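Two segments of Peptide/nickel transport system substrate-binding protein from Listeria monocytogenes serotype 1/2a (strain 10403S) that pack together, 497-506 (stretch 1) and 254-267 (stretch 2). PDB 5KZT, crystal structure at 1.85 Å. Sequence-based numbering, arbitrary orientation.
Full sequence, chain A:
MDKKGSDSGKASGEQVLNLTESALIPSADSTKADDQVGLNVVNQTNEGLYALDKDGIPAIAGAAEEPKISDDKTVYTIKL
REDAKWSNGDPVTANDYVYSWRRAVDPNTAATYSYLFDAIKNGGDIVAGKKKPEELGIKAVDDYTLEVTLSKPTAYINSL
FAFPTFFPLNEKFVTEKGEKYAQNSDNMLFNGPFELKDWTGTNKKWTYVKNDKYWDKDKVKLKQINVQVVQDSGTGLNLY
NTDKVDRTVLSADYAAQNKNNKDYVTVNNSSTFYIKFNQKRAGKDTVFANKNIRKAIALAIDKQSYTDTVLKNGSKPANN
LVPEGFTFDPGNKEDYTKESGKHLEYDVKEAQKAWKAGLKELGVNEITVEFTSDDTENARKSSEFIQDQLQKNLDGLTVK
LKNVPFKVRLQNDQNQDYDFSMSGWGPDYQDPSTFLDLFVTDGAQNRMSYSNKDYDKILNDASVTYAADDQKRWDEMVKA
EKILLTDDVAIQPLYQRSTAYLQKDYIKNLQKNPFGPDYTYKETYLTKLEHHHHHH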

ATOM      1  N   ARG A 497     -11.686   0.245   4.261  1.00 19.64           N
ATOM      2  CA  ARG A 497     -11.898  -0.950   3.449  1.00 20.49           C
ATOM      3  C   ARG A 497     -11.916  -2.243   4.252  1.00 20.11           C
ATOM      4  O   ARG A 497     -11.037  -2.489   5.076  1.00 19.63           O
ATOM      5  CB  ARG A 497     -10.826  -1.038   2.371  1.00 22.03           C
ATOM      6  CG  ARG A 497     -11.189  -1.907   1.181  1.00 23.72           C
ATOM      7  CD  ARG A 497     -10.360  -3.152   1.084  1.00 25.12           C
ATOM      8  NE  ARG A 497      -9.014  -2.974   0.554  1.00 26.17           N
ATOM      9  CZ  ARG A 497      -8.646  -3.029  -0.742  1.00 27.95           C
ATOM     10  NH1 ARG A 497      -7.371  -2.862  -1.057  1.00 27.78           N
ATOM     11  NH2 ARG A 497      -9.515  -3.216  -1.733  1.00 28.97           N
ATOM     12  N   SER A 498     -12.946  -3.047   4.010  1.00 20.39           N
ATOM     13  CA  SER A 498     -12.917  -4.484   4.300  1.00 20.83           C
ATOM     14  C   SER A 498     -13.123  -5.228   2.985  1.00 20.76           C
ATOM     15  O   SER A 498     -13.624  -4.650   2.017  1.00 20.79           O
ATOM     16  CB  SER A 498     -13.988  -4.876   5.321  1.00 21.85           C
ATOM     17  OG  SER A 498     -13.618  -4.485   6.638  1.00 22.18           O
ATOM     18  N   THR A 499     -12.733  -6.508   2.961  1.00 20.41           N
ATOM     19  CA  THR A 499     -12.794  -7.329   1.762  1.00 20.22           C
ATOM     20  C   THR A 499     -13.500  -8.633   2.129  1.00 19.93           C
ATOM     21  O   THR A 499     -13.219  -9.223   3.174  1.00 20.69           O
ATOM     22  CB  THR A 499     -11.385  -7.624   1.204  1.00 20.17           C
ATOM     23  OG1 THR A 499     -10.679  -6.394   1.006  1.00 21.18           O
ATOM     24  CG2 THR A 499     -11.470  -8.354  -0.119  1.00 20.42           C
ATOM     25  N   ALA A 500     -14.459  -9.038   1.309  1.00 19.59           N
ATOM     26  CA  ALA A 500     -15.215 -10.281   1.544  1.00 19.38           C
ATOM     27  C   ALA A 500     -14.752 -11.352   0.569  1.00 19.09           C
ATOM     28  O   ALA A 500     -14.435 -11.063  -0.590  1.00 18.56           O
ATOM     29  CB  ALA A 500     -16.703 -10.044   1.398  1.00 20.08           C
ATOM     30  N   TYR A 501     -14.755 -12.589   1.047  1.00 18.96           N
ATOM     31  CA  TYR A 501     -14.322 -13.751   0.283  1.00 18.90           C
ATOM     32  C   TYR A 501     -15.185 -14.945   0.621  1.00 18.99           C
ATOM     33  O   TYR A 501     -15.768 -15.014   1.711  1.00 19.08           O
ATOM     34  CB  TYR A 501     -12.893 -14.176   0.632  1.00 18.97           C
ATOM     35  CG  TYR A 501     -11.783 -13.176   0.418  1.00 19.01           C
ATOM     36  CD1 TYR A 501     -11.450 -12.265   1.404  1.00 19.28           C
ATOM     37  CD2 TYR A 501     -11.023 -13.195  -0.746  1.00 19.50           C
ATOM     38  CE1 TYR A 501     -10.406 -11.355   1.232  1.00 19.53           C
ATOM     39  CE2 TYR A 501      -9.979 -12.295  -0.942  1.00 19.64           C
ATOM     40  CZ  TYR A 501      -9.668 -11.384   0.057  1.00 19.92           C
ATOM     41  OH  TYR A 501      -8.633 -10.499  -0.130  1.00 20.11           O
ATOM     42  N   LEU A 502     -15.267 -15.883  -0.317  1.00 18.73           N
ATOM     43  CA  LEU A 502     -15.483 -17.269   0.051  1.00 18.92           C
ATOM     44  C   LEU A 502     -14.104 -17.874   0.164  1.00 18.55           C
ATOM     45  O   LEU A 502     -13.244 -17.604  -0.677  1.00 17.99           O
ATOM     46  CB  LEU A 502     -16.312 -18.026  -0.978  1.00 19.56           C
ATOM     47  CG  LEU A 502     -17.791 -17.681  -1.119  1.00 20.30           C
ATOM     48  CD1 LEU A 502     -18.464 -18.739  -1.986  1.00 21.08           C
ATOM     49  CD2 LEU A 502     -18.502 -17.583   0.225  1.00 20.77           C
ATOM     50  N   GLN A 503     -13.886 -18.670   1.214  1.00 18.79           N
ATOM     51  CA  GLN A 503     -12.595 -19.285   1.485  1.00 18.94           C
ATOM     52  C   GLN A 503     -12.794 -20.734   1.865  1.00 19.64           C
ATOM     53  O   GLN A 503     -13.497 -21.002   2.827  1.00 19.67           O
ATOM     54  CB  GLN A 503     -11.911 -18.556   2.639  1.00 19.16           C
ATOM     55  CG  GLN A 503     -10.502 -19.045   2.937  1.00 19.46           C
ATOM     56  CD  GLN A 503      -9.831 -18.225   4.030  1.00 19.89           C
ATOM     57  OE1 GLN A 503      -9.602 -17.029   3.871  1.00 19.43           O
ATOM     58  NE2 GLN A 503      -9.529 -18.869   5.150  1.00 20.91           N
ATOM     59  N   LYS A 504     -12.162 -21.665   1.147  1.00 20.25           N
ATOM     60  CA  LYS A 504     -12.354 -23.088   1.453  1.00 21.32           C
ATOM     61  C   LYS A 504     -11.907 -23.398   2.876  1.00 21.73           C
ATOM     62  O   LYS A 504     -10.870 -22.894   3.335  1.00 21.44           O
ATOM     63  CB  LYS A 504     -11.575 -24.000   0.517  1.00 21.90           C
ATOM     64  CG  LYS A 504     -11.952 -23.893  -0.942  1.00 22.59           C
ATOM     65  CD  LYS A 504     -13.240 -24.576  -1.307  1.00 23.58           C
ATOM     66  CE  LYS A 504     -13.361 -24.445  -2.822  1.00 24.35           C
ATOM     67  NZ  LYS A 504     -14.648 -24.925  -3.313  1.00 25.39           N
ATOM     68  N   ASP A 505     -12.663 -24.253   3.561  1.00 22.35           N
ATOM     69  CA  ASP A 505     -12.333 -24.604   4.944  1.00 23.54           C
ATOM     70  C   ASP A 505     -10.960 -25.280   5.142  1.00 23.28           C
ATOM     71  O   ASP A 505     -10.401 -25.215   6.232  1.00 23.92           O
ATOM     72  CB  ASP A 505     -13.454 -25.448   5.605  1.00 25.27           C
ATOM     73  CG  ASP A 505     -13.724 -26.783   4.899  1.00 26.31           C
ATOM     74  OD1 ASP A 505     -13.005 -27.185   3.959  1.00 26.67           O
ATOM     75  OD2 ASP A 505     -14.701 -27.447   5.308  1.00 28.68           O
ATOM     76  N   TYR A 506     -10.433 -25.905   4.092  1.00 22.44           N
ATOM     77  CA  TYR A 506      -9.147 -26.593   4.148  1.00 22.46           C
ATOM     78  C   TYR A 506      -7.883 -25.718   4.119  1.00 22.26           C
ATOM     79  O   TYR A 506      -6.791 -26.230   4.344  1.00 22.39           O
ATOM     80  CB  TYR A 506      -9.060 -27.697   3.092  1.00 22.51           C
ATOM     81  CG  TYR A 506      -9.325 -27.318   1.654  1.00 22.21           C
ATOM     82  CD1 TYR A 506      -8.427 -26.543   0.929  1.00 21.89           C
ATOM     83  CD2 TYR A 506     -10.457 -27.793   0.996  1.00 22.33           C
ATOM     84  CE1 TYR A 506      -8.662 -26.241  -0.409  1.00 22.12           C
ATOM     85  CE2 TYR A 506     -10.704 -27.495  -0.341  1.00 22.38           C
ATOM     86  CZ  TYR A 506      -9.801 -26.720  -1.036  1.00 22.06           C
ATOM     87  OH  TYR A 506     -10.038 -26.407  -2.353  1.00 22.35           O
TER
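Stretch 2, residues 254-267: YAAQNKNNKDYVTV

Antiparallel pairing joins segments far apart in sequence by a backbone ladder, while the side chains on each face of the sheet pack against one another across the pair. The meeting of residues 254-267 with strand 497-503 is a compact example. Stretch 2 enters in a helix that includes Tyr254 to Ala256, passes through two type I turns, Asn258 to Asn261 and Asn261 to Tyr264, and then extends as a strand from Tyr264 to Val267. This strand runs at 160° to strand 497-503, close to antiparallel, with the axes approaching to 4.6 Å.

The ladder sets the register. Tyr501 and Val265 form a hydrogen-bonded pair, Val265 N to Tyr501 O at 2.9 Å and Tyr501 N to Val265 O at 3.0 Å. Thr499 and Val267 repeat the pattern, with Val267 N to Thr499 O at 2.8 Å and Thr499 N to Val267 O at 2.9 Å. Between and beyond them, Ala500 faces Thr266 and Leu502 faces Tyr264 as non-hydrogen-bonded pairs, whose CA atoms lie closer together, at about 4.5 Å.

Leu502 has the largest area covered by the other stretch. On the face it shares with Ala500, Tyr264 and Thr266, its CD2 lies 4.2 Å from Tyr264 CB and at the edge of the Tyr264 ring. The same methyl reaches back to the turn region, 4.2 Å from Asn258 CB and 4.1 Å from Asn261 CG, so one leucine touches both the strand and the loop that leads into it. Nearby, Ala500 CB packs 3.7 Å from Tyr264 CE1 and 4.3 Å from Ala255 CB, bringing the helix into the contact.

Asp263, second in covered area, shows how a residue just before a strand can extend its ladder. Its carbonyl accepts a hydrogen bond from Gln503, with Gln503 N to Asp263 O at 2.9 Å, while Asp263 N donates to Asn261 OD1 at 2.8 Å, a side-chain bond inside the second turn, to the residue that opens it. Its carboxylate reaches further along stretch 1 through a water, which donates to Asp263 OD2 and accepts from Asp505 N, both at 2.8 Å.

Val265, third in covered area, lies on the other face, alongside Tyr501, Val267 and Thr499. Val265 CG2 lies 3.7 Å from Tyr501 CB and 3.9 Å from Gln503 OE1, and Val267 CG2 continues the apolar patch 3.9 Å from Tyr501 CE1. The backbone thus fixes the alignment, and side chains on both faces pack around it; the two stretches bury 688 Å² between them, both sides summed.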

ATOM      1  N   TYR A 254     -22.766  -9.997  -4.981  1.00 24.07           N
ATOM      2  CA  TYR A 254     -22.144 -11.295  -4.742  1.00 23.51           C
ATOM      3  C   TYR A 254     -21.744 -11.496  -3.270  1.00 22.33           C
ATOM      4  O   TYR A 254     -21.808 -12.610  -2.756  1.00 21.78           O
ATOM      5  CB  TYR A 254     -20.930 -11.506  -5.643  1.00 24.09           C
ATOM      6  CG  TYR A 254     -21.288 -11.739  -7.079  1.00 25.66           C
ATOM      7  CD1 TYR A 254     -21.655 -13.016  -7.520  1.00 26.84           C
ATOM      8  CD2 TYR A 254     -21.262 -10.701  -8.012  1.00 27.17           C
ATOM      9  CE1 TYR A 254     -21.985 -13.253  -8.845  1.00 28.14           C
ATOM     10  CE2 TYR A 254     -21.585 -10.931  -9.345  1.00 28.56           C
ATOM     11  CZ  TYR A 254     -21.947 -12.210  -9.749  1.00 29.07           C
ATOM     12  OH  TYR A 254     -22.276 -12.460 -11.061  1.00 32.48           O
ATOM     13  N   ALA A 255     -21.324 -10.428  -2.599  1.00 21.60           N
ATOM     14  CA  ALA A 255     -21.022 -10.500  -1.171  1.00 20.87           C
ATOM     15  C   ALA A 255     -22.330 -10.697  -0.403  1.00 21.51           C
ATOM     16  O   ALA A 255     -22.458 -11.630   0.408  1.00 20.89           O
ATOM     17  CB  ALA A 255     -20.324  -9.241  -0.704  1.00 20.81           C
ATOM     18  N   ALA A 256     -23.302  -9.825  -0.688  1.00 22.20           N
ATOM     19  CA  ALA A 256     -24.584  -9.838   0.003  1.00 23.46           C
ATOM     20  C   ALA A 256     -25.309 -11.168  -0.157  1.00 24.08           C
ATOM     21  O   ALA A 256     -25.928 -11.638   0.793  1.00 24.44           O
ATOM     22  CB  ALA A 256     -25.457  -8.698  -0.479  1.00 24.43           C
ATOM     23  N   GLN A 257     -25.208 -11.771  -1.342  1.00 24.61           N
ATOM     24  CA  GLN A 257     -25.823 -13.086  -1.619  1.00 25.71           C
ATOM     25  C   GLN A 257     -25.111 -14.274  -0.969  1.00 24.28           C
ATOM     26  O   GLN A 257     -25.671 -15.377  -0.918  1.00 24.35           O
ATOM     27  CB  GLN A 257     -25.883 -13.354  -3.123  1.00 27.28           C
ATOM     28  CG  GLN A 257     -26.953 -12.585  -3.843  1.00 30.12           C
ATOM     29  CD  GLN A 257     -28.315 -12.962  -3.351  1.00 32.14           C
ATOM     30  OE1 GLN A 257     -28.934 -12.216  -2.574  1.00 34.40           O
ATOM     31  NE2 GLN A 257     -28.774 -14.162  -3.727  1.00 33.92           N
ATOM     32  N   ASN A 258     -23.884 -14.068  -0.516  1.00 22.30           N
ATOM     33  CA  ASN A 258     -23.094 -15.145   0.074  1.00 21.72           C
ATOM     34  C   ASN A 258     -22.702 -14.885   1.530  1.00 20.98           C
ATOM     35  O   ASN A 258     -22.011 -15.704   2.127  1.00 20.25           O
ATOM     36  CB  ASN A 258     -21.891 -15.424  -0.824  1.00 21.07           C
ATOM     37  CG  ASN A 258     -22.302 -16.132  -2.098  1.00 21.76           C
ATOM     38  OD1 ASN A 258     -22.575 -17.333  -2.074  1.00 22.62           O
ATOM     39  ND2 ASN A 258     -22.449 -15.392  -3.180  1.00 21.51           N
ATOM     40  N   LYS A 259     -23.211 -13.799   2.122  1.00 21.21           N
ATOM     41  CA  LYS A 259     -22.790 -13.389   3.468  1.00 21.09           C
ATOM     42  C   LYS A 259     -23.193 -14.399   4.557  1.00 20.86           C
ATOM     43  O   LYS A 259     -22.594 -14.401   5.617  1.00 20.90           O
ATOM     44  CB  LYS A 259     -23.334 -11.994   3.824  1.00 22.28           C
ATOM     45  CG  LYS A 259     -24.812 -11.975   4.181  1.00 23.85           C
ATOM     46  CD  LYS A 259     -25.476 -10.600   4.073  1.00 25.45           C
ATOM     47  CE  LYS A 259     -25.390  -9.779   5.342  1.00 26.46           C
ATOM     48  NZ  LYS A 259     -24.168  -8.928   5.343  1.00 26.62           N
ATOM     49  N   ASN A 260     -24.212 -15.222   4.299  1.00 20.62           N
ATOM     50  CA  ASN A 260     -24.657 -16.255   5.249  1.00 20.62           C
ATOM     51  C   ASN A 260     -24.098 -17.666   4.941  1.00 19.86           C
ATOM     52  O   ASN A 260     -24.520 -18.657   5.555  1.00 20.10           O
ATOM     53  CB  ASN A 260     -26.187 -16.277   5.315  1.00 21.64           C
ATOM     54  CG  ASN A 260     -26.794 -14.893   5.537  1.00 22.38           C
ATOM     55  OD1 ASN A 260     -27.515 -14.380   4.682  1.00 23.65           O
ATOM     56  ND2 ASN A 260     -26.501 -14.287   6.664  1.00 22.42           N
ATOM     57  N   ASN A 261     -23.161 -17.755   3.996  1.00 18.91           N
ATOM     58  CA  ASN A 261     -22.483 -19.002   3.637  1.00 18.73           C
ATOM     59  C   ASN A 261     -21.411 -19.343   4.676  1.00 18.64           C
ATOM     60  O   ASN A 261     -20.667 -18.461   5.127  1.00 17.74           O
ATOM     61  CB  ASN A 261     -21.832 -18.867   2.242  1.00 18.25           C
ATOM     62  CG  ASN A 261     -21.299 -20.189   1.699  1.00 18.36           C
ATOM     63  OD1 ASN A 261     -20.315 -20.752   2.200  1.00 17.94           O
ATOM     64  ND2 ASN A 261     -21.950 -20.691   0.643  1.00 18.76           N
ATOM     65  N   LYS A 262     -21.323 -20.629   5.009  1.00 19.34           N
ATOM     66  CA  LYS A 262     -20.350 -21.149   5.963  1.00 20.08           C
ATOM     67  C   LYS A 262     -18.923 -20.688   5.656  1.00 19.54           C
ATOM     68  O   LYS A 262     -18.168 -20.443   6.573  1.00 19.00           O
ATOM     69  CB  LYS A 262     -20.385 -22.690   6.006  1.00 21.13           C
ATOM     70  CG  LYS A 262     -19.458 -23.302   7.069  1.00 22.07           C
ATOM     71  CD  LYS A 262     -19.607 -24.806   7.131  1.00 23.43           C
ATOM     72  CE  LYS A 262     -18.557 -25.416   8.041  1.00 24.46           C
ATOM     73  NZ  LYS A 262     -18.785 -26.874   8.146  1.00 25.67           N
ATOM     74  N   ASP A 263     -18.579 -20.564   4.372  1.00 19.45           N
ATOM     75  CA  ASP A 263     -17.217 -20.252   3.943  1.00 19.57           C
ATOM     76  C   ASP A 263     -16.944 -18.751   3.709  1.00 18.48           C
ATOM     77  O   ASP A 263     -15.844 -18.387   3.318  1.00 17.93           O
ATOM     78  CB  ASP A 263     -16.895 -21.042   2.671  1.00 20.66           C
ATOM     79  CG  ASP A 263     -16.887 -22.538   2.890  1.00 22.34           C
ATOM     80  OD1 ASP A 263     -16.805 -23.019   4.046  1.00 23.48           O
ATOM     81  OD2 ASP A 263     -16.967 -23.255   1.868  1.00 24.94           O
ATOM     82  N   TYR A 264     -17.927 -17.902   3.989  1.00 18.17           N
ATOM     83  CA  TYR A 264     -17.777 -16.458   3.849  1.00 18.28           C
ATOM     84  C   TYR A 264     -16.849 -15.952   4.940  1.00 18.34           C
ATOM     85  O   TYR A 264     -16.939 -16.380   6.101  1.00 18.51           O
ATOM     86  CB  TYR A 264     -19.118 -15.783   3.999  1.00 18.53           C
ATOM     87  CG  TYR A 264     -19.195 -14.294   3.763  1.00 18.55           C
ATOM     88  CD1 TYR A 264     -19.267 -13.766   2.464  1.00 18.60           C
ATOM     89  CD2 TYR A 264     -19.284 -13.410   4.832  1.00 18.92           C
ATOM     90  CE1 TYR A 264     -19.405 -12.398   2.259  1.00 18.79           C
ATOM     91  CE2 TYR A 264     -19.409 -12.038   4.636  1.00 19.24           C
ATOM     92  CZ  TYR A 264     -19.468 -11.541   3.352  1.00 19.03           C
ATOM     93  OH  TYR A 264     -19.628 -10.197   3.171  1.00 19.63           O
ATOM     94  N   VAL A 265     -15.945 -15.074   4.565  1.00 18.38           N
ATOM     95  CA  VAL A 265     -15.052 -14.453   5.528  1.00 19.18           C
ATOM     96  C   VAL A 265     -14.904 -12.988   5.155  1.00 19.84           C
ATOM     97  O   VAL A 265     -15.067 -12.614   3.987  1.00 18.98           O
ATOM     98  CB  VAL A 265     -13.650 -15.116   5.574  1.00 19.14           C
ATOM     99  CG1 VAL A 265     -13.723 -16.553   6.051  1.00 19.65           C
ATOM    100  CG2 VAL A 265     -12.965 -15.070   4.225  1.00 18.61           C
ATOM    101  N   THR A 266     -14.585 -12.180   6.160  1.00 21.50           N
ATOM    102  CA  THR A 266     -14.371 -10.746   5.994  1.00 22.97           C
ATOM    103  C   THR A 266     -12.996 -10.426   6.545  1.00 23.31           C
ATOM    104  O   THR A 266     -12.630 -10.899   7.621  1.00 23.66           O
ATOM    105  CB  THR A 266     -15.395  -9.890   6.781  1.00 24.50           C
ATOM    106  OG1 THR A 266     -16.727 -10.354   6.546  1.00 25.45           O
ATOM    107  CG2 THR A 266     -15.321  -8.451   6.351  1.00 24.88           C
ATOM    108  N   VAL A 267     -12.255  -9.603   5.815  1.00 23.52           N
ATOM    109  CA  VAL A 267     -10.925  -9.184   6.218  1.00 23.81           C
ATOM    110  C   VAL A 267     -10.984  -7.664   6.364  1.00 25.08           C
ATOM    111  O   VAL A 267     -11.349  -6.989   5.409  1.00 24.58           O
ATOM    112  CB  VAL A 267      -9.912  -9.625   5.138  1.00 23.34           C
ATOM    113  CG1 VAL A 267      -8.536  -8.992   5.347  1.00 23.49           C
ATOM    114  CG2 VAL A 267      -9.816 -11.152   5.123  1.00 23.18           C
TER
HETATM  115  O   HOH W   1     -15.651 -27.299   7.994  1.00 39.02           O
HETATM  116  O   HOH W   2     -14.960 -25.229   2.246  1.00 23.62           O